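Local coordinates for putative isochorismatase (Bordetella bronchiseptica, PDB 3UAO), which catalyses the hydrolysis of maleamate to maleate and ammonia, a step in the bacterial breakdown of nicotinate (vitamin B3), at residues T76-A79 against A80-R84; I107-P110 against G111-T114; N205-D208 against M209-Y213. One frame throughout, in Å; residues are numbered along the deposited sequence.

Contact 1 of 3, residues T76-A79 against A80-R84; sequences TVLA and AARER
Leu78 and Arg82, one turn apart on helix 67-84, carry the side-chain part of this contact: the isobutyl group of Leu78 lies under the flat end of Arg82. Leu78 CG sits beneath the middle of the guanidinium, 3.5 Å from Arg82 CZ, and Leu78 CD2 reaches out to Arg82 NH2 at 3.4 Å. Leu78 can do this because its CG is anti to the backbone N (chi1 -179°), while the arginine chain, extended from CG to NE, carries the guanidinium obliquely across the leucine. With the leucine against one face, NE makes a salt bridge with Glu134 OE2 and NH2 donates to the carbonyl oxygen of Ala129, so the head is fixed by polar partners while the leucine supports its face.

Along the backbone, four consecutive i to i+4 bonds satisfy the carbonyls of 76-79. Ala80 N donates to Thr76 O at 3.0 Å, arriving well above the carbonyl plane. Ala81 N to Val77 O is the shortest of the four at 2.6 Å. Arg82 N reaches Leu78 O at 2.8 Å, and the last bond, Glu83 N to Ala79 O, is also 2.8 Å and the straightest, with 163° at the hydrogen. Arg84 N continues the series to Ala80 O, and Arg84 NH1 donates to Leu223 O.

The helix presents Val77, Leu78 and Ala81 to the parallel sheet. All three touch Leu47 of strand 45-50, and Leu78 and Ala81 also meet Val88 of strand 87-93, the strand that follows the helix; Ala80 turns instead to Leu223 of helix 219-224.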
loop_
_atom_site.group_PDB
_atom_site.type_symbol
_atom_site.label_atom_id
_atom_site.label_comp_id
_atom_site.label_asym_id
_atom_site.label_seq_id
_atom_site.Cartn_x
_atom_site.Cartn_y
_atom_site.Cartn_z
ATOM N N THR A 76 -17.050 24.025 -12.732
ATOM C CA THR A 76 -16.632 25.292 -12.130
ATOM C C THR A 76 -15.438 25.082 -11.199
ATOM O O THR A 76 -14.560 25.944 -11.091
ATOM C CB THR A 76 -17.786 25.978 -11.336
ATOM O OG1 THR A 76 -18.957 26.037 -12.143
ATOM C CG2 THR A 76 -17.404 27.391 -10.927
ATOM N N VAL A 77 -15.385 23.916 -10.564
ATOM C CA VAL A 77 -14.280 23.586 -9.679
ATOM C C VAL A 77 -12.994 23.283 -10.423
ATOM O O VAL A 77 -11.933 23.788 -10.042
ATOM C CB VAL A 77 -14.627 22.438 -8.758
ATOM C CG1 VAL A 77 -13.428 22.071 -7.897
ATOM C CG2 VAL A 77 -15.798 22.848 -7.888
ATOM N N LEU A 78 -13.103 22.461 -11.472
ATOM C CA LEU A 78 -12.005 22.122 -12.353
ATOM C C LEU A 78 -11.392 23.395 -12.998
ATOM O O LEU A 78 -10.170 23.602 -12.956
ATOM C CB LEU A 78 -12.504 21.132 -13.425
ATOM C CG LEU A 78 -11.478 20.644 -14.434
ATOM C CD1 LEU A 78 -10.335 20.029 -13.652
ATOM C CD2 LEU A 78 -12.045 19.664 -15.458
ATOM N N ALA A 79 -12.235 24.251 -13.565
ATOM C CA ALA A 79 -11.760 25.525 -14.107
ATOM C C ALA A 79 -11.073 26.334 -12.999
ATOM O O ALA A 79 -9.945 26.820 -13.184
ATOM C CB ALA A 79 -12.907 26.327 -14.775
ATOM N N ALA A 80 -11.701 26.440 -11.837
ATOM C CA ALA A 80 -11.093 27.205 -10.748
ATOM C C ALA A 80 -9.764 26.567 -10.296
ATOM O O ALA A 80 -8.794 27.273 -10.004
ATOM C CB ALA A 80 -12.067 27.362 -9.584
ATOM N N ALA A 81 -9.723 25.234 -10.255
ATOM C CA ALA A 81 -8.477 24.490 -9.990
ATOM C C ALA A 81 -7.398 24.880 -11.000
ATOM O O ALA A 81 -6.264 25.142 -10.629
ATOM C CB ALA A 81 -8.718 22.992 -10.037
ATOM N N ARG A 82 -7.780 24.931 -12.274
ATOM C CA ARG A 82 -6.865 25.326 -13.346
ATOM C C ARG A 82 -6.426 26.795 -13.259
ATOM O O ARG A 82 -5.279 27.083 -13.468
ATOM C CB ARG A 82 -7.491 25.030 -14.712
ATOM C CG ARG A 82 -7.607 23.554 -14.983
ATOM C CD ARG A 82 -8.580 23.256 -16.056
ATOM N NE ARG A 82 -8.562 21.837 -16.362
ATOM C CZ ARG A 82 -9.392 21.205 -17.188
ATOM N NH1 ARG A 82 -10.392 21.835 -17.820
ATOM N NH2 ARG A 82 -9.211 19.900 -17.369
ATOM N N GLU A 83 -7.332 27.712 -12.924
ATOM C CA GLU A 83 -6.913 29.094 -12.668
ATOM C C GLU A 83 -5.926 29.196 -11.484
ATOM O O GLU A 83 -4.988 29.993 -11.504
ATOM C CB GLU A 83 -8.113 30.035 -12.438
ATOM C CG GLU A 83 -7.720 31.558 -12.292
ATOM C CD GLU A 83 -8.925 32.477 -12.048
ATOM O OE1 GLU A 83 -9.568 32.887 -13.035
ATOM O OE2 GLU A 83 -9.221 32.807 -10.873
ATOM N N ARG A 84 -6.120 28.383 -10.460
ATOM C CA ARG A 84 -5.288 28.503 -9.282
ATOM C C ARG A 84 -3.991 27.692 -9.344
ATOM O O ARG A 84 -3.143 27.833 -8.488
ATOM C CB ARG A 84 -6.116 28.173 -8.056
ATOM C CG ARG A 84 -7.184 29.224 -7.808
ATOM C CD ARG A 84 -8.258 28.729 -6.890
ATOM N NE ARG A 84 -9.365 29.673 -6.772
ATOM C CZ ARG A 84 -10.241 29.711 -5.768
ATOM N NH1 ARG A 84 -10.171 28.845 -4.760
ATOM N NH2 ARG A 84 -11.209 30.624 -5.778
#

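Contact 2 of 3, residues I107-P110 against G111-T114; sequences IKVP and GMLT
Val109 and Met112 meet across the first turn of a 3-10 segment, directly after Val109 has left the helical conformation of helix 105-108. The i to i+3 bonding is what defines the turn. Met112 N donates to Val109 O at 3.3 Å, and Leu113 N follows to Pro110 O at 3.2 Å. The second bond is the less direct, its donor standing well above the carbonyl plane with a C=O...N angle of 119°.

The methionine can be followed outward from its backbone. Met112 CB lies 3.6 Å from Val109 O. CG comes closer still, 3.4 Å from Val109 O, and also touches the valine side chain, with Val109 CG1 at 4.0 Å. The torsion chi1 of -58° sets CG beside the methionine's own backbone N, alongside the valine. Beyond CG the bends at chi2 and chi3 turn the terminal methyl back toward Val109, with Met112 CE about 4.5 Å from Val109 CG1 and SD a little farther off; the two side chains lie at a slant to one another. The methionine side chain as a whole packs on Phe62, Tyr95 and Phe105 of its own chain, with a bound acetate about 6 Å away.

The preceding segment faces the second subunit: Val109 packs on Phe35 and Pro110 on Gly34 of that copy, and Lys108 NZ donates to carbonyl oxygens there. At the far end of the turn, Gly111 O is gripped twice by one residue, Thr114, through its backbone N and through its hydroxyl, Thr114 OG1 donating at 2.7 Å.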
loop_
_atom_site.group_PDB
_atom_site.type_symbol
_atom_site.label_atom_id
_atom_site.label_comp_id
_atom_site.label_asym_id
_atom_site.label_seq_id
_atom_site.Cartn_x
_atom_site.Cartn_y
_atom_site.Cartn_z
ATOM N N ILE A 107 -17.129 -9.267 -9.336
ATOM C CA ILE A 107 -18.068 -10.347 -9.066
ATOM C C ILE A 107 -19.304 -9.743 -8.434
ATOM O O ILE A 107 -20.438 -10.022 -8.862
ATOM C CB ILE A 107 -17.477 -11.422 -8.121
ATOM C CG1 ILE A 107 -16.372 -12.227 -8.824
ATOM C CG2 ILE A 107 -18.577 -12.352 -7.637
ATOM C CD1 ILE A 107 -15.489 -13.030 -7.913
ATOM N N LYS A 108 -19.100 -8.917 -7.412
ATOM C CA LYS A 108 -20.217 -8.211 -6.755
ATOM C C LYS A 108 -20.978 -7.324 -7.718
ATOM O O LYS A 108 -22.196 -7.300 -7.690
ATOM C CB LYS A 108 -19.728 -7.313 -5.615
ATOM C CG LYS A 108 -19.527 -7.963 -4.274
ATOM C CD LYS A 108 -20.729 -8.761 -3.782
ATOM C CE LYS A 108 -21.923 -7.880 -3.398
ATOM N NZ LYS A 108 -22.963 -8.729 -2.727
ATOM N N VAL A 109 -20.266 -6.567 -8.548
ATOM C CA VAL A 109 -20.897 -5.722 -9.583
ATOM C C VAL A 109 -20.380 -6.038 -10.984
ATOM O O VAL A 109 -19.487 -5.387 -11.458
ATOM C CB VAL A 109 -20.696 -4.235 -9.277
ATOM C CG1 VAL A 109 -21.631 -3.368 -10.193
ATOM C CG2 VAL A 109 -20.937 -3.967 -7.784
ATOM N N PRO A 110 -20.939 -7.062 -11.655
ATOM C CA PRO A 110 -20.383 -7.559 -12.938
ATOM C C PRO A 110 -20.199 -6.553 -14.090
ATOM O O PRO A 110 -19.337 -6.767 -14.960
ATOM C CB PRO A 110 -21.353 -8.684 -13.357
ATOM C CG PRO A 110 -22.314 -8.876 -12.245
ATOM C CD PRO A 110 -21.980 -7.954 -11.113
ATOM N N GLY A 111 -20.959 -5.469 -14.106
ATOM C CA GLY A 111 -20.858 -4.521 -15.209
ATOM C C GLY A 111 -19.622 -3.632 -15.229
ATOM O O GLY A 111 -19.328 -2.992 -16.237
ATOM N N MET A 112 -18.917 -3.571 -14.108
ATOM C CA MET A 112 -17.650 -2.851 -14.014
ATOM C C MET A 112 -16.610 -3.514 -14.857
ATOM O O MET A 112 -15.640 -2.911 -15.218
ATOM C CB MET A 112 -17.118 -2.883 -12.602
ATOM C CG MET A 112 -18.040 -2.312 -11.552
ATOM S SD MET A 112 -18.044 -0.521 -11.531
ATOM C CE MET A 112 -19.505 -0.202 -12.520
ATOM N N LEU A 113 -16.809 -4.789 -15.142
ATOM C CA LEU A 113 -15.876 -5.566 -15.900
ATOM C C LEU A 113 -15.918 -5.183 -17.356
ATOM O O LEU A 113 -15.061 -5.607 -18.100
ATOM C CB LEU A 113 -16.236 -7.052 -15.767
ATOM C CG LEU A 113 -15.203 -8.060 -16.217
ATOM C CD1 LEU A 113 -13.983 -7.916 -15.309
ATOM C CD2 LEU A 113 -15.812 -9.463 -16.178
ATOM N N THR A 114 -16.931 -4.424 -17.764
ATOM C CA THR A 114 -17.078 -3.990 -19.148
ATOM C C THR A 114 -16.422 -2.645 -19.351
ATOM O O THR A 114 -16.344 -2.183 -20.467
ATOM C CB THR A 114 -18.551 -3.849 -19.524
ATOM O OG1 THR A 114 -19.089 -2.674 -18.909
ATOM C CG2 THR A 114 -19.359 -5.093 -19.082
#

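Contact 3 of 3, residues N205-D208 against M209-Y213; sequences NLFD and MRQKY
The Phe207 ring meets Arg210 and Gln211 at the last turns of helix 199-212. Gln211 OE1 lies over one face of the ring, 3.5 Å from Phe207 CE1, with the amide plane inclined 28° to the ring. Arg210 NH2 approaches the same atom, Phe207 CE1, at 3.5 Å, but obliquely, the guanidinium turned 69° from the ring plane. The arginine's bend at chi3 brings the head back beside the phenylalanine, where Gln211 OE1 also stands over one guanidinium face, near its rim.

Apolar contact is looser: Met209 CE is 4.3 Å from Leu206 CD2. Met209 CE also lies against a backbone carbonyl, 3.4 Å from Asn205 O.

Backbone bonds hold the turns. Met209 N donates to Asn205 O at 2.9 Å and Arg210 N to Leu206 O at 2.8 Å. Gln211 N divides between two acceptors, Phe207 O and Asp208 O, both at 3.0 Å and bent to 133° at the hydrogen.

The buried polar ends of Asp208 and Asn205 find partners beyond the two segments. Asp208 OD2 forms a salt bridge with Arg174 and accepts from Asn205 ND2 of the second subunit, a bond the two copies make reciprocally. Within its own chain Asn205 OD1 accepts from the same Arg174, and ND2 donates to Pro201 O.

The helix belongs to the beta-alpha-beta unit that joins strand 186-195 to strand 215-217. Leu206 and Met209 pack on Val189 of the first strand, Met209 also on Val177 of helix 174-182, and Tyr213 on Val178 and Met181 of that helix, while Phe207 stacks edge-to-face with Tyr30 of helix 28-32.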
loop_
_atom_site.group_PDB
_atom_site.type_symbol
_atom_site.label_atom_id
_atom_site.label_comp_id
_atom_site.label_asym_id
_atom_site.label_seq_id
_atom_site.Cartn_x
_atom_site.Cartn_y
_atom_site.Cartn_z
ATOM N N ASN A 205 -23.891 8.655 3.158
ATOM C CA ASN A 205 -22.474 8.574 3.070
ATOM C C ASN A 205 -21.851 9.937 3.267
ATOM O O ASN A 205 -20.768 10.060 3.819
ATOM C CB ASN A 205 -22.071 7.902 1.762
ATOM C CG ASN A 205 -22.181 6.395 1.840
ATOM O OD1 ASN A 205 -21.178 5.728 1.971
ATOM N ND2 ASN A 205 -23.393 5.856 1.785
ATOM N N LEU A 206 -22.577 10.980 2.897
ATOM C CA LEU A 206 -22.164 12.319 3.262
ATOM C C LEU A 206 -22.168 12.444 4.750
ATOM O O LEU A 206 -21.228 12.996 5.312
ATOM C CB LEU A 206 -23.055 13.379 2.638
ATOM C CG LEU A 206 -22.897 13.511 1.114
ATOM C CD1 LEU A 206 -24.049 14.256 0.515
ATOM C CD2 LEU A 206 -21.561 14.168 0.771
ATOM N N PHE A 207 -23.213 11.950 5.404
ATOM C CA PHE A 207 -23.299 12.020 6.858
ATOM C C PHE A 207 -22.069 11.361 7.454
ATOM O O PHE A 207 -21.306 12.003 8.173
ATOM C CB PHE A 207 -24.571 11.358 7.388
ATOM C CG PHE A 207 -24.649 11.334 8.892
ATOM C CD1 PHE A 207 -25.128 12.420 9.590
ATOM C CD2 PHE A 207 -24.188 10.242 9.614
ATOM C CE1 PHE A 207 -25.165 12.400 10.979
ATOM C CE2 PHE A 207 -24.222 10.239 10.971
ATOM C CZ PHE A 207 -24.715 11.316 11.654
ATOM N N ASP A 208 -21.837 10.097 7.107
ATOM C CA ASP A 208 -20.664 9.381 7.603
ATOM C C ASP A 208 -19.404 10.239 7.432
ATOM O O ASP A 208 -18.627 10.458 8.386
ATOM C CB ASP A 208 -20.463 8.092 6.822
ATOM C CG ASP A 208 -21.490 7.029 7.131
ATOM O OD1 ASP A 208 -22.291 7.256 8.072
ATOM O OD2 ASP A 208 -21.460 5.969 6.420
ATOM N N MET A 209 -19.220 10.726 6.204
ATOM C CA MET A 209 -18.014 11.453 5.847
ATOM C C MET A 209 -17.840 12.734 6.648
ATOM O O MET A 209 -16.774 12.969 7.234
ATOM C CB MET A 209 -17.992 11.710 4.352
ATOM C CG MET A 209 -17.578 10.451 3.561
ATOM S SD MET A 209 -17.258 10.872 1.869
ATOM C CE MET A 209 -18.888 10.793 1.088
ATOM N N ARG A 210 -18.881 13.552 6.712
ATOM C CA ARG A 210 -18.901 14.713 7.609
ATOM C C ARG A 210 -18.554 14.364 9.063
ATOM O O ARG A 210 -17.958 15.141 9.771
ATOM C CB ARG A 210 -20.305 15.294 7.602
ATOM C CG ARG A 210 -20.470 16.722 8.096
ATOM C CD ARG A 210 -21.930 17.201 7.854
ATOM N NE ARG A 210 -23.002 16.402 8.527
ATOM C CZ ARG A 210 -23.457 16.570 9.790
ATOM N NH1 ARG A 210 -22.941 17.497 10.614
ATOM N NH2 ARG A 210 -24.446 15.797 10.242
ATOM N N GLN A 211 -18.938 13.179 9.522
ATOM C CA GLN A 211 -18.849 12.888 10.940
ATOM C C GLN A 211 -17.460 12.455 11.282
ATOM O O GLN A 211 -17.013 12.662 12.380
ATOM C CB GLN A 211 -19.851 11.833 11.297
ATOM C CG GLN A 211 -20.602 12.015 12.572
ATOM C CD GLN A 211 -21.348 13.330 12.748
ATOM O OE1 GLN A 211 -22.116 13.756 11.889
ATOM N NE2 GLN A 211 -21.136 13.967 13.901
ATOM N N LYS A 212 -16.741 11.911 10.303
ATOM C CA LYS A 212 -15.551 11.109 10.554
ATOM C C LYS A 212 -14.314 11.364 9.668
ATOM O O LYS A 212 -13.190 11.076 10.076
ATOM C CB LYS A 212 -15.957 9.646 10.391
ATOM C CG LYS A 212 -16.920 9.083 11.463
ATOM C CD LYS A 212 -17.515 7.752 10.984
ATOM C CE LYS A 212 -18.496 7.133 11.973
ATOM N NZ LYS A 212 -19.039 5.829 11.511
ATOM N N TYR A 213 -14.491 11.860 8.463
ATOM C CA TYR A 213 -13.481 11.681 7.434
ATOM C C TYR A 213 -13.097 12.899 6.614
ATOM O O TYR A 213 -12.067 12.860 5.933
ATOM C CB TYR A 213 -13.955 10.637 6.440
ATOM C CG TYR A 213 -14.260 9.293 7.018
ATOM C CD1 TYR A 213 -13.402 8.697 7.915
ATOM C CD2 TYR A 213 -15.382 8.607 6.641
ATOM C CE1 TYR A 213 -13.687 7.477 8.453
ATOM C CE2 TYR A 213 -15.662 7.377 7.166
ATOM C CZ TYR A 213 -14.808 6.803 8.064
ATOM O OH TYR A 213 -15.069 5.539 8.606
#

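The three contacts come in series along the chain, all inside the isochorismatase domain, and none touches another. Contact 1 and contact 2 lie on opposite sides of the chain's centre, their own centres about 33 Å apart; contact 3 is about 25 Å from the first and about 27 Å from the second, centre to centre. Contacts 1 and 3 lie on helices that pack against the six-stranded parallel sheet: helix 67-84 leads into strand 87-93, helix 199-212 into strand 215-217, outermost within this chain. Contact 2 runs from the end of helix 105-108 into the long connection before strand 135-139. Contacts 2 and 3 both meet the second subunit, Lys108 NZ bonding to Arg210 O of the other copy; contact 1 touches no other chain.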